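PDB 2IMR: aminodeoxyfutalosine deaminase, which catalyses the zinc-dependent deamination of aminodeoxyfutalosine to futalosine, a step in menaquinone biosynthesis, and, to a lesser extent, deaminates several related adenine nucleosides. Local coordinates for residues Y107-L112 with P119-R124; E247-M250 with G256-W259; E249-G254 with H269-V274; T284-L289 with V305-D310. All coordinates share one frame; numbering follows the deposited sequence.

Contact 1. Residues Y107-L112 with P119-R124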
loop_
_atom_site.group_PDB
_atom_site.type_symbol
_atom_site.label_atom_id
_atom_site.label_comp_id
_atom_site.label_asym_id
_atom_site.label_seq_id
_atom_site.Cartn_x
_atom_site.Cartn_y
_atom_site.Cartn_z
ATOM N N TYR A 107 4.543 -16.296 -12.123
ATOM C CA TYR A 107 4.248 -17.199 -11.019
ATOM C C TYR A 107 3.183 -16.656 -10.070
ATOM O O TYR A 107 2.265 -17.378 -9.690
ATOM C CB TYR A 107 5.521 -17.511 -10.223
ATOM C CG TYR A 107 6.597 -18.233 -11.011
ATOM C CD1 TYR A 107 6.327 -19.442 -11.660
ATOM C CD2 TYR A 107 7.887 -17.709 -11.108
ATOM C CE1 TYR A 107 7.319 -20.110 -12.388
ATOM C CE2 TYR A 107 8.884 -18.367 -11.835
ATOM C CZ TYR A 107 8.593 -19.565 -12.471
ATOM O OH TYR A 107 9.578 -20.208 -13.195
ATOM N N GLU A 108 3.285 -15.387 -9.681
ATOM C CA GLU A 108 2.288 -14.863 -8.763
ATOM C C GLU A 108 0.929 -14.657 -9.433
ATOM O O GLU A 108 -0.094 -14.625 -8.754
ATOM C CB GLU A 108 2.797 -13.585 -8.063
ATOM C CG GLU A 108 3.137 -12.410 -8.943
ATOM C CD GLU A 108 3.960 -11.360 -8.203
ATOM O OE1 GLU A 108 3.555 -10.929 -7.094
ATOM O OE2 GLU A 108 5.016 -10.960 -8.732
ATOM N N PHE A 109 0.915 -14.534 -10.760
ATOM C CA PHE A 109 -0.337 -14.392 -11.503
ATOM C C PHE A 109 -0.989 -15.774 -11.579
ATOM O O PHE A 109 -2.190 -15.924 -11.360
ATOM C CB PHE A 109 -0.078 -13.891 -12.927
ATOM C CG PHE A 109 0.004 -12.396 -13.042
ATOM C CD1 PHE A 109 -1.149 -11.635 -13.224
ATOM C CD2 PHE A 109 1.229 -11.745 -12.953
ATOM C CE1 PHE A 109 -1.081 -10.242 -13.313
ATOM C CE2 PHE A 109 1.309 -10.356 -13.041
ATOM C CZ PHE A 109 0.149 -9.604 -13.220
ATOM N N GLN A 110 -0.175 -16.780 -11.885
ATOM C CA GLN A 110 -0.656 -18.151 -12.000
ATOM C C GLN A 110 -1.199 -18.684 -10.679
ATOM O O GLN A 110 -2.136 -19.479 -10.663
ATOM C CB GLN A 110 0.470 -19.067 -12.498
ATOM C CG GLN A 110 0.872 -18.823 -13.950
ATOM C CD GLN A 110 1.887 -19.834 -14.459
ATOM O OE1 GLN A 110 3.051 -19.833 -14.043
ATOM N NE2 GLN A 110 1.447 -20.709 -15.360
ATOM N N ALA A 111 -0.613 -18.239 -9.573
ATOM C CA ALA A 111 -1.035 -18.690 -8.251
ATOM C C ALA A 111 -2.394 -18.143 -7.817
ATOM O O ALA A 111 -3.056 -18.732 -6.966
ATOM C CB ALA A 111 0.018 -18.308 -7.225
ATOM N N LEU A 112 -2.808 -17.022 -8.400
ATOM C CA LEU A 112 -4.076 -16.395 -8.034
ATOM C C LEU A 112 -5.135 -16.471 -9.141
ATOM O O LEU A 112 -5.139 -15.670 -10.077
ATOM C CB LEU A 112 -3.819 -14.936 -7.641
ATOM C CG LEU A 112 -2.717 -14.743 -6.589
ATOM C CD1 LEU A 112 -2.622 -13.272 -6.190
ATOM C CD2 LEU A 112 -3.019 -15.600 -5.365
ATOM N N PRO A 119 -8.975 -11.021 -17.811
ATOM C CA PRO A 119 -7.990 -11.041 -18.899
ATOM C C PRO A 119 -7.132 -9.793 -19.048
ATOM O O PRO A 119 -5.909 -9.892 -19.158
ATOM C CB PRO A 119 -8.851 -11.297 -20.135
ATOM C CG PRO A 119 -9.950 -12.153 -19.593
ATOM C CD PRO A 119 -10.301 -11.433 -18.310
ATOM N N GLU A 120 -7.770 -8.627 -19.055
ATOM C CA GLU A 120 -7.049 -7.369 -19.208
ATOM C C GLU A 120 -5.935 -7.209 -18.174
ATOM O O GLU A 120 -4.872 -6.672 -18.478
ATOM C CB GLU A 120 -8.019 -6.184 -19.125
ATOM C CG GLU A 120 -7.375 -4.845 -19.464
ATOM C CD GLU A 120 -8.391 -3.739 -19.727
ATOM O OE1 GLU A 120 -9.193 -3.872 -20.678
ATOM O OE2 GLU A 120 -8.385 -2.731 -18.987
ATOM N N VAL A 121 -6.172 -7.677 -16.955
ATOM C CA VAL A 121 -5.153 -7.575 -15.915
ATOM C C VAL A 121 -3.948 -8.452 -16.242
ATOM O O VAL A 121 -2.805 -8.020 -16.116
ATOM C CB VAL A 121 -5.706 -7.992 -14.541
ATOM C CG1 VAL A 121 -4.571 -8.029 -13.509
ATOM C CG2 VAL A 121 -6.788 -7.008 -14.110
ATOM N N VAL A 122 -4.199 -9.687 -16.660
ATOM C CA VAL A 122 -3.094 -10.575 -16.992
ATOM C C VAL A 122 -2.319 -9.997 -18.175
ATOM O O VAL A 122 -1.088 -9.975 -18.174
ATOM C CB VAL A 122 -3.596 -11.987 -17.345
ATOM C CG1 VAL A 122 -2.420 -12.880 -17.721
ATOM C CG2 VAL A 122 -4.342 -12.577 -16.158
ATOM N N ILE A 123 -3.050 -9.513 -19.174
ATOM C CA ILE A 123 -2.442 -8.921 -20.360
ATOM C C ILE A 123 -1.570 -7.716 -20.005
ATOM O O ILE A 123 -0.428 -7.615 -20.454
ATOM C CB ILE A 123 -3.524 -8.472 -21.370
ATOM C CG1 ILE A 123 -4.265 -9.698 -21.909
ATOM C CG2 ILE A 123 -2.886 -7.682 -22.509
ATOM C CD1 ILE A 123 -5.428 -9.364 -22.827
ATOM N N ARG A 124 -2.114 -6.809 -19.197
ATOM C CA ARG A 124 -1.390 -5.610 -18.784
ATOM C C ARG A 124 -0.182 -5.943 -17.910
ATOM O O ARG A 124 0.812 -5.219 -17.910
ATOM C CB ARG A 124 -2.318 -4.665 -18.012
ATOM C CG ARG A 124 -3.418 -4.007 -18.840
ATOM C CD ARG A 124 -4.347 -3.176 -17.953
ATOM N NE ARG A 124 -3.640 -2.097 -17.263
ATOM C CZ ARG A 124 -3.433 -0.885 -17.772
ATOM N NH1 ARG A 124 -3.884 -0.584 -18.986
ATOM N NH2 ARG A 124 -2.768 0.028 -17.073
#

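Contact 2. Residues E247-M250 with G256-W259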
loop_
_atom_site.group_PDB
_atom_site.type_symbol
_atom_site.label_atom_id
_atom_site.label_comp_id
_atom_site.label_asym_id
_atom_site.label_seq_id
_atom_site.Cartn_x
_atom_site.Cartn_y
_atom_site.Cartn_z
ATOM N N GLU A 247 -11.259 -15.939 -1.160
ATOM C CA GLU A 247 -10.199 -16.277 -0.214
ATOM C C GLU A 247 -10.861 -16.540 1.139
ATOM O O GLU A 247 -10.549 -17.518 1.828
ATOM C CB GLU A 247 -9.189 -15.130 -0.080
ATOM C CG GLU A 247 -8.060 -15.431 0.913
ATOM C CD GLU A 247 -7.133 -14.249 1.137
ATOM O OE1 GLU A 247 -6.910 -13.485 0.177
ATOM O OE2 GLU A 247 -6.614 -14.095 2.267
ATOM N N LEU A 248 -11.787 -15.666 1.519
ATOM C CA LEU A 248 -12.492 -15.839 2.786
ATOM C C LEU A 248 -13.291 -17.144 2.736
ATOM O O LEU A 248 -13.377 -17.876 3.725
ATOM C CB LEU A 248 -13.440 -14.663 3.028
ATOM C CG LEU A 248 -14.390 -14.777 4.224
ATOM C CD1 LEU A 248 -13.603 -14.850 5.530
ATOM C CD2 LEU A 248 -15.324 -13.578 4.225
ATOM N N GLU A 249 -13.863 -17.433 1.573
ATOM C CA GLU A 249 -14.654 -18.647 1.402
ATOM C C GLU A 249 -13.861 -19.932 1.649
ATOM O O GLU A 249 -14.322 -20.816 2.375
ATOM C CB GLU A 249 -15.263 -18.701 0.000
ATOM C CG GLU A 249 -16.267 -19.841 -0.172
ATOM C CD GLU A 249 -16.879 -19.893 -1.560
ATOM O OE1 GLU A 249 -16.894 -18.854 -2.255
ATOM O OE2 GLU A 249 -17.362 -20.977 -1.950
ATOM N N MET A 250 -12.673 -20.048 1.060
ATOM C CA MET A 250 -11.911 -21.272 1.260
ATOM C C MET A 250 -11.419 -21.446 2.685
ATOM O O MET A 250 -11.255 -22.576 3.145
ATOM C CB MET A 250 -10.751 -21.390 0.263
ATOM C CG MET A 250 -9.714 -20.302 0.302
ATOM S SD MET A 250 -8.383 -20.697 -0.877
ATOM C CE MET A 250 -7.113 -19.607 -0.274
ATOM N N GLY A 256 -14.334 -23.730 -2.867
ATOM C CA GLY A 256 -14.807 -22.518 -3.511
ATOM C C GLY A 256 -14.047 -22.223 -4.791
ATOM O O GLY A 256 -13.018 -22.851 -5.061
ATOM N N PRO A 257 -14.514 -21.245 -5.588
ATOM C CA PRO A 257 -13.929 -20.820 -6.863
ATOM C C PRO A 257 -12.425 -20.558 -6.919
ATOM O O PRO A 257 -11.817 -20.730 -7.971
ATOM C CB PRO A 257 -14.736 -19.573 -7.216
ATOM C CG PRO A 257 -16.068 -19.856 -6.598
ATOM C CD PRO A 257 -15.677 -20.403 -5.252
ATOM N N LEU A 258 -11.825 -20.127 -5.814
ATOM C CA LEU A 258 -10.387 -19.866 -5.819
ATOM C C LEU A 258 -9.647 -21.195 -5.729
ATOM O O LEU A 258 -8.995 -21.623 -6.678
ATOM C CB LEU A 258 -9.983 -18.969 -4.639
ATOM C CG LEU A 258 -8.581 -18.331 -4.678
ATOM C CD1 LEU A 258 -8.444 -17.347 -3.524
ATOM C CD2 LEU A 258 -7.493 -19.392 -4.591
ATOM N N TRP A 259 -9.768 -21.849 -4.582
ATOM C CA TRP A 259 -9.098 -23.120 -4.366
ATOM C C TRP A 259 -9.445 -24.178 -5.409
ATOM O O TRP A 259 -8.553 -24.822 -5.970
ATOM C CB TRP A 259 -9.423 -23.664 -2.970
ATOM C CG TRP A 259 -8.651 -24.905 -2.649
ATOM C CD1 TRP A 259 -9.120 -26.193 -2.632
ATOM C CD2 TRP A 259 -7.254 -24.981 -2.353
ATOM N NE1 TRP A 259 -8.093 -27.066 -2.340
ATOM C CE2 TRP A 259 -6.939 -26.346 -2.166
ATOM C CE3 TRP A 259 -6.235 -24.026 -2.227
ATOM C CZ2 TRP A 259 -5.646 -26.779 -1.861
ATOM C CZ3 TRP A 259 -4.952 -24.455 -1.923
ATOM C CH2 TRP A 259 -4.669 -25.823 -1.744
#

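Contact 3. Residues E249-G254 with H269-V274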
loop_
_atom_site.group_PDB
_atom_site.type_symbol
_atom_site.label_atom_id
_atom_site.label_comp_id
_atom_site.label_asym_id
_atom_site.label_seq_id
_atom_site.Cartn_x
_atom_site.Cartn_y
_atom_site.Cartn_z
ATOM N N GLU A 249 -13.863 -17.433 1.573
ATOM C CA GLU A 249 -14.654 -18.647 1.402
ATOM C C GLU A 249 -13.861 -19.932 1.649
ATOM O O GLU A 249 -14.322 -20.816 2.375
ATOM C CB GLU A 249 -15.263 -18.701 0.000
ATOM C CG GLU A 249 -16.267 -19.841 -0.172
ATOM C CD GLU A 249 -16.879 -19.893 -1.560
ATOM O OE1 GLU A 249 -16.894 -18.854 -2.255
ATOM O OE2 GLU A 249 -17.362 -20.977 -1.950
ATOM N N MET A 250 -12.673 -20.048 1.060
ATOM C CA MET A 250 -11.911 -21.272 1.260
ATOM C C MET A 250 -11.419 -21.446 2.685
ATOM O O MET A 250 -11.255 -22.576 3.145
ATOM C CB MET A 250 -10.751 -21.390 0.263
ATOM C CG MET A 250 -9.714 -20.302 0.302
ATOM S SD MET A 250 -8.383 -20.697 -0.877
ATOM C CE MET A 250 -7.113 -19.607 -0.274
ATOM N N PHE A 251 -11.192 -20.349 3.403
ATOM C CA PHE A 251 -10.760 -20.494 4.786
ATOM C C PHE A 251 -11.922 -21.021 5.619
ATOM O O PHE A 251 -11.724 -21.619 6.674
ATOM C CB PHE A 251 -10.258 -19.169 5.362
ATOM C CG PHE A 251 -8.788 -18.947 5.153
ATOM C CD1 PHE A 251 -8.301 -18.546 3.914
ATOM C CD2 PHE A 251 -7.883 -19.201 6.177
ATOM C CE1 PHE A 251 -6.935 -18.403 3.699
ATOM C CE2 PHE A 251 -6.518 -19.063 5.971
ATOM C CZ PHE A 251 -6.043 -18.662 4.729
ATOM N N ARG A 252 -13.133 -20.803 5.125
ATOM C CA ARG A 252 -14.336 -21.250 5.812
ATOM C C ARG A 252 -14.756 -22.662 5.420
ATOM O O ARG A 252 -15.231 -23.422 6.263
ATOM C CB ARG A 252 -15.496 -20.295 5.520
ATOM C CG ARG A 252 -15.431 -18.974 6.269
ATOM C CD ARG A 252 -16.499 -18.003 5.780
ATOM N NE ARG A 252 -16.629 -16.857 6.677
ATOM C CZ ARG A 252 -17.338 -15.763 6.409
ATOM N NH1 ARG A 252 -17.994 -15.649 5.261
ATOM N NH2 ARG A 252 -17.395 -14.780 7.298
ATOM N N THR A 253 -14.572 -23.014 4.150
ATOM C CA THR A 253 -14.993 -24.325 3.650
ATOM C C THR A 253 -13.894 -25.238 3.108
ATOM O O THR A 253 -14.114 -26.439 2.936
ATOM C CB THR A 253 -16.010 -24.164 2.515
ATOM O OG1 THR A 253 -15.335 -23.687 1.343
ATOM C CG2 THR A 253 -17.091 -23.167 2.905
ATOM N N GLY A 254 -12.727 -24.675 2.824
ATOM C CA GLY A 254 -11.650 -25.474 2.268
ATOM C C GLY A 254 -11.792 -25.565 0.758
ATOM O O GLY A 254 -10.960 -26.175 0.075
ATOM N N HIS A 269 -2.065 -30.612 -1.629
ATOM C CA HIS A 269 -3.388 -31.077 -2.026
ATOM C C HIS A 269 -4.583 -30.462 -1.291
ATOM O O HIS A 269 -5.695 -30.464 -1.817
ATOM C CB HIS A 269 -3.437 -32.604 -1.926
ATOM C CG HIS A 269 -2.490 -33.297 -2.860
ATOM N ND1 HIS A 269 -2.714 -33.388 -4.217
ATOM C CD2 HIS A 269 -1.312 -33.924 -2.631
ATOM C CE1 HIS A 269 -1.717 -34.044 -4.784
ATOM N NE2 HIS A 269 -0.852 -34.380 -3.843
ATOM N N THR A 270 -4.361 -29.935 -0.091
ATOM C CA THR A 270 -5.444 -29.317 0.679
ATOM C C THR A 270 -4.975 -28.005 1.293
ATOM O O THR A 270 -3.790 -27.834 1.570
ATOM C CB THR A 270 -5.915 -30.213 1.848
ATOM O OG1 THR A 270 -4.833 -30.398 2.766
ATOM C CG2 THR A 270 -6.391 -31.573 1.335
ATOM N N LEU A 271 -5.909 -27.088 1.517
ATOM C CA LEU A 271 -5.565 -25.811 2.128
ATOM C C LEU A 271 -5.107 -26.092 3.556
ATOM O O LEU A 271 -4.225 -25.416 4.082
ATOM C CB LEU A 271 -6.780 -24.879 2.149
ATOM C CG LEU A 271 -6.569 -23.511 2.810
ATOM C CD1 LEU A 271 -5.474 -22.737 2.088
ATOM C CD2 LEU A 271 -7.883 -22.735 2.784
ATOM N N ALA A 272 -5.712 -27.099 4.179
ATOM C CA ALA A 272 -5.361 -27.461 5.545
ATOM C C ALA A 272 -3.869 -27.726 5.671
ATOM O O ALA A 272 -3.258 -27.389 6.683
ATOM C CB ALA A 272 -6.153 -28.701 5.988
ATOM N N GLU A 273 -3.283 -28.338 4.646
ATOM C CA GLU A 273 -1.859 -28.635 4.675
ATOM C C GLU A 273 -1.041 -27.356 4.605
ATOM O O GLU A 273 0.018 -27.258 5.215
ATOM C CB GLU A 273 -1.486 -29.578 3.529
ATOM C CG GLU A 273 -2.082 -30.970 3.702
ATOM C CD GLU A 273 -1.888 -31.852 2.491
ATOM O OE1 GLU A 273 -0.719 -32.159 2.162
ATOM O OE2 GLU A 273 -2.903 -32.232 1.872
ATOM N N VAL A 274 -1.548 -26.368 3.874
ATOM C CA VAL A 274 -0.853 -25.095 3.761
ATOM C C VAL A 274 -0.877 -24.314 5.068
ATOM O O VAL A 274 0.163 -23.840 5.524
ATOM C CB VAL A 274 -1.483 -24.200 2.669
ATOM C CG1 VAL A 274 -0.758 -22.854 2.620
ATOM C CG2 VAL A 274 -1.415 -24.897 1.325
HETATM O O HOH W 1 -8.824 -27.729 0.950
#

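Contact 4. Residues T284-L289 with V305-D310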
loop_
_atom_site.group_PDB
_atom_site.type_symbol
_atom_site.label_atom_id
_atom_site.label_comp_id
_atom_site.label_asym_id
_atom_site.label_seq_id
_atom_site.Cartn_x
_atom_site.Cartn_y
_atom_site.Cartn_z
ATOM N N THR A 284 -11.129 -17.335 9.367
ATOM C CA THR A 284 -10.940 -16.317 8.339
ATOM C C THR A 284 -9.433 -16.163 8.203
ATOM O O THR A 284 -8.678 -16.487 9.125
ATOM C CB THR A 284 -11.495 -14.934 8.733
ATOM O OG1 THR A 284 -10.616 -14.333 9.688
ATOM C CG2 THR A 284 -12.900 -15.053 9.315
ATOM N N PRO A 285 -8.968 -15.660 7.054
ATOM C CA PRO A 285 -7.519 -15.506 6.925
ATOM C C PRO A 285 -6.931 -14.612 8.019
ATOM O O PRO A 285 -5.797 -14.813 8.449
ATOM C CB PRO A 285 -7.354 -14.916 5.518
ATOM C CG PRO A 285 -8.682 -14.230 5.266
ATOM C CD PRO A 285 -9.668 -15.215 5.839
ATOM N N VAL A 286 -7.698 -13.625 8.472
ATOM C CA VAL A 286 -7.205 -12.732 9.515
ATOM C C VAL A 286 -7.104 -13.458 10.855
ATOM O O VAL A 286 -6.103 -13.328 11.567
ATOM C CB VAL A 286 -8.113 -11.493 9.658
ATOM C CG1 VAL A 286 -7.573 -10.571 10.743
ATOM C CG2 VAL A 286 -8.177 -10.747 8.315
ATOM N N ARG A 287 -8.134 -14.220 11.204
ATOM C CA ARG A 287 -8.108 -14.960 12.462
ATOM C C ARG A 287 -6.953 -15.955 12.404
ATOM O O ARG A 287 -6.240 -16.155 13.383
ATOM C CB ARG A 287 -9.424 -15.699 12.688
ATOM C CG ARG A 287 -9.491 -16.374 14.044
ATOM C CD ARG A 287 -10.731 -17.234 14.204
ATOM N NE ARG A 287 -10.576 -18.122 15.351
ATOM C CZ ARG A 287 -11.104 -19.336 15.441
ATOM N NH1 ARG A 287 -11.839 -19.822 14.449
ATOM N NH2 ARG A 287 -10.875 -20.078 16.518
ATOM N N TYR A 288 -6.774 -16.575 11.244
ATOM C CA TYR A 288 -5.683 -17.519 11.042
ATOM C C TYR A 288 -4.340 -16.879 11.406
ATOM O O TYR A 288 -3.577 -17.425 12.200
ATOM C CB TYR A 288 -5.658 -17.978 9.581
ATOM C CG TYR A 288 -4.330 -18.543 9.132
ATOM C CD1 TYR A 288 -3.787 -19.673 9.743
ATOM C CD2 TYR A 288 -3.612 -17.940 8.092
ATOM C CE1 TYR A 288 -2.560 -20.192 9.334
ATOM C CE2 TYR A 288 -2.388 -18.447 7.675
ATOM C CZ TYR A 288 -1.866 -19.573 8.301
ATOM O OH TYR A 288 -0.654 -20.079 7.895
ATOM N N LEU A 289 -4.046 -15.719 10.820
ATOM C CA LEU A 289 -2.784 -15.031 11.097
ATOM C C LEU A 289 -2.664 -14.591 12.548
ATOM O O LEU A 289 -1.590 -14.641 13.142
ATOM C CB LEU A 289 -2.635 -13.801 10.199
ATOM C CG LEU A 289 -2.443 -14.067 8.707
ATOM C CD1 LEU A 289 -2.435 -12.737 7.945
ATOM C CD2 LEU A 289 -1.139 -14.825 8.499
ATOM N N VAL A 305 -10.155 -6.562 2.004
ATOM C CA VAL A 305 -11.503 -6.241 1.567
ATOM C C VAL A 305 -12.558 -7.159 2.163
ATOM O O VAL A 305 -13.608 -6.712 2.620
ATOM C CB VAL A 305 -11.597 -6.304 0.022
ATOM C CG1 VAL A 305 -13.047 -6.172 -0.436
ATOM C CG2 VAL A 305 -10.753 -5.191 -0.582
ATOM N N ASN A 306 -12.268 -8.450 2.176
ATOM C CA ASN A 306 -13.230 -9.412 2.674
ATOM C C ASN A 306 -12.926 -9.886 4.086
ATOM O O ASN A 306 -12.403 -10.976 4.299
ATOM C CB ASN A 306 -13.297 -10.553 1.668
ATOM C CG ASN A 306 -13.716 -10.061 0.289
ATOM O OD1 ASN A 306 -14.904 -9.893 0.018
ATOM N ND2 ASN A 306 -12.737 -9.788 -0.575
ATOM N N VAL A 307 -13.272 -9.035 5.049
ATOM C CA VAL A 307 -13.045 -9.303 6.454
ATOM C C VAL A 307 -14.342 -9.135 7.235
ATOM O O VAL A 307 -15.314 -8.570 6.735
ATOM C CB VAL A 307 -11.983 -8.341 7.044
ATOM C CG1 VAL A 307 -10.658 -8.501 6.300
ATOM C CG2 VAL A 307 -12.479 -6.901 6.960
ATOM N N THR A 308 -14.343 -9.626 8.468
ATOM C CA THR A 308 -15.524 -9.543 9.322
ATOM C C THR A 308 -15.300 -8.517 10.418
ATOM O O THR A 308 -14.202 -8.002 10.583
ATOM C CB THR A 308 -15.800 -10.885 10.008
ATOM O OG1 THR A 308 -14.722 -11.183 10.904
ATOM C CG2 THR A 308 -15.920 -11.996 8.984
ATOM N N PRO A 309 -16.356 -8.197 11.183
ATOM C CA PRO A 309 -16.178 -7.221 12.256
ATOM C C PRO A 309 -15.125 -7.722 13.234
ATOM O O PRO A 309 -14.300 -6.957 13.719
ATOM C CB PRO A 309 -17.568 -7.139 12.874
ATOM C CG PRO A 309 -18.455 -7.310 11.675
ATOM C CD PRO A 309 -17.785 -8.466 10.944
ATOM N N ASP A 310 -15.153 -9.019 13.521
ATOM C CA ASP A 310 -14.175 -9.593 14.434
ATOM C C ASP A 310 -12.767 -9.465 13.853
ATOM O O ASP A 310 -11.817 -9.203 14.583
ATOM C CB ASP A 310 -14.488 -11.062 14.712
ATOM C CG ASP A 310 -13.593 -11.645 15.785
ATOM O OD1 ASP A 310 -13.713 -11.228 16.959
ATOM O OD2 ASP A 310 -12.758 -12.515 15.457
#

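Contact 1. Residues Y107-L112 with P119-R124
F109 reaches out of the helix 107-111 and brings the CD1-CE1 part of its ring against two consecutive valines, V121 and V122, of the helix 119-124. Here a single aromatic side chain carries the whole interaction between two short helices. The CE1 corner does most of the touching: it lies 4.1 Å from CG1 of V121 and 4.0 Å from the carbonyl O of the same residue, while CE1 also comes within 4.2 Å of CA of V122. One bond back along the ring, CD1 of F109 faces CG2 of V122 at 4.4 Å, a looser approach. The ring therefore bridges both valines and the peptide between them, the side chains of F109 and V121 crossing obliquely. The first torsion explains the reach: with CG anti to the carbonyl carbon (chi1 -86°) the ring swings out beside the backbone N and projects across the gap, the CB bond of F109 already pointing at the other helix. The valines offer one methyl each from the flank of their helix, and at the point of nearest backbone approach the CA atoms of F109 and V122 remain 7.2 Å apart, a spacing spanned by the ring. The side-chain contacts are apolar, and CE1 also rests near the V121 carbonyl O. The zinc ion is about 10 Å from the F109 side chain, on which M104 of the preceding loop also packs. F115 meets the F109 ring at nearly a right angle and touches V121, while Q116 touches V122; helix 113-116, which lies between helices 106-111 and 119-125 in the chain, thus adds to the cluster and packs on both valines.

Contact 2. Residues E247-M250 with G256-W259
M250 and W259 meet where the helix 247-250 faces the irregular segment 256-259, and the methionine is a worked case of a thioether packed between a helix and the chain that folds back on it. From the start, CB of M250 lies 4.2 Å from CB of W259. CG occupies the crowded position between the backbone N and the carbonyl carbon (chi1 60°), and from there the chain runs extended, carrying the sulfur to the returning segment. SD then touches two residues at once, CB of W259 at 3.8 Å and CD2 of L258 at 4.0 Å. It also sits 5.4 Å from the centroid of the six-membered indole ring, 68° off the ring normal, an oblique Met-aromatic contact. At the tip, CE, still in the extended line, lies 4.2 Å from CD1 of L258. Both segments belong to the amidohydrolase domain, whose TIM-barrel framework places H240, a zinc ligand, at the end of the strand just before helix 245-253. Within that helix E247 lends its backbone and CB to the packing: CD1 of L258 rests 3.9 Å from CA of E247, whereas the carboxylate leads off to accept from the backbone N of A242. E249, its chain extended, brings OE2 to 3.4 Å from CA of G256, and OE1 lies against CD of P257.

Contact 3. Residues E249-G254 with H269-V274
Helix 245-253 leaves helical geometry at G254, with a positive phi of 85°, and this end faces the start of helix 271-275, across which L271 meets M250. The example illustrates how one leucine can pack against a helix end. The CB bond of L271 points at the other segment, and CG stands anti to the backbone N (chi1 178°), which carries the branch forward until CD2 does all the touching. That methyl lies 3.4 Å from the carbonyl O of M250 and 3.9 Å from CG of M250, the two side chains crossing at about a right angle. The same CD2 also lies over one face of the F251 ring, 4.4 Å from CD1 of F251; the phenylalanine starts away from the partner segment, but its ring swings back to present that face. A polar link runs beside this apolar contact. The O of one water lies 3.0 Å from N of L271, from which it accepts, and 2.8 Å from O of G254, to which it donates. Just ahead, T270 is the N-cap of helix 271-275: its OG1 accepts from the backbone N of E273, with an N-H···O angle of 144°, and donates to OE2 of E273, which is met on the anti side of the carboxylate, so the two residues hold each other reciprocally. The carbonyl of M250 that L271 leans on is itself engaged, accepting from the backbone N of G254. The direct contact thus rests on one methyl, without directional bonds, while the water satisfies the N-H of L271 at the helix start and the carbonyl of G254.

Contact 4. Residues T284-L289 with V305-D310
V286 and V307 supply the closest apolar meeting of the segments 284-289 and 305-310: CG2 of V286 touches CG1 of V307 at 3.9 Å. Each of these methyls is anti to its own carbonyl carbon, beside the backbone N (chi1 -60° for V307), which turns the two methyls to one another, and the two side chains approach each other at a slant. A second, looser methyl pair lies alongside, CG2 of T284 facing CG2 of T308 at 4.3 Å. Both threonines stand at an N-cap, so the example pairs the starts of two helices, 285-292 and 309-318, which come before and after strand 300-303 in the chain, a strand of the parallel sheet that forms one part of the TIM-barrel domain. V286 packs further on V241 and on V315, joining strand 238-241 to helix 309-318. The capping bond is local to its helix start: OG1 of T284 accepts from N of R287 at 2.9 Å, with a nearly straight N-H···O angle of 171°. D311 then links the two starts, its OD1 hydrogen-bonded to the same OG1 and its other carboxylate oxygen taking the backbone N of T308. Charged groups stay apart across the contact: NE of R287 and OD2 of D310 are 6.0 Å from each other, with R287 in salt bridges to E291 and D282, and D310 in one to R314.

From the N terminus, contact 1 comes first, closing a short loop through helix 113-116 well before the others begin. Contacts 2 and 3 both start from helix 245-253 and share E249 and M250: 256-259 folds back first, 269-274 later, so the two loops overlap, and W259 packs against G254 and L271 where they touch. Contact 4 then follows in series, closing a loop that includes strand 300-303. It is joined to helix 245-253 through L248 on T284 and F251 on P285. Contacts 2, 3 and 4 thus gather around one helix, whereas contact 1 stands about 17 Å from contact 2 between centres.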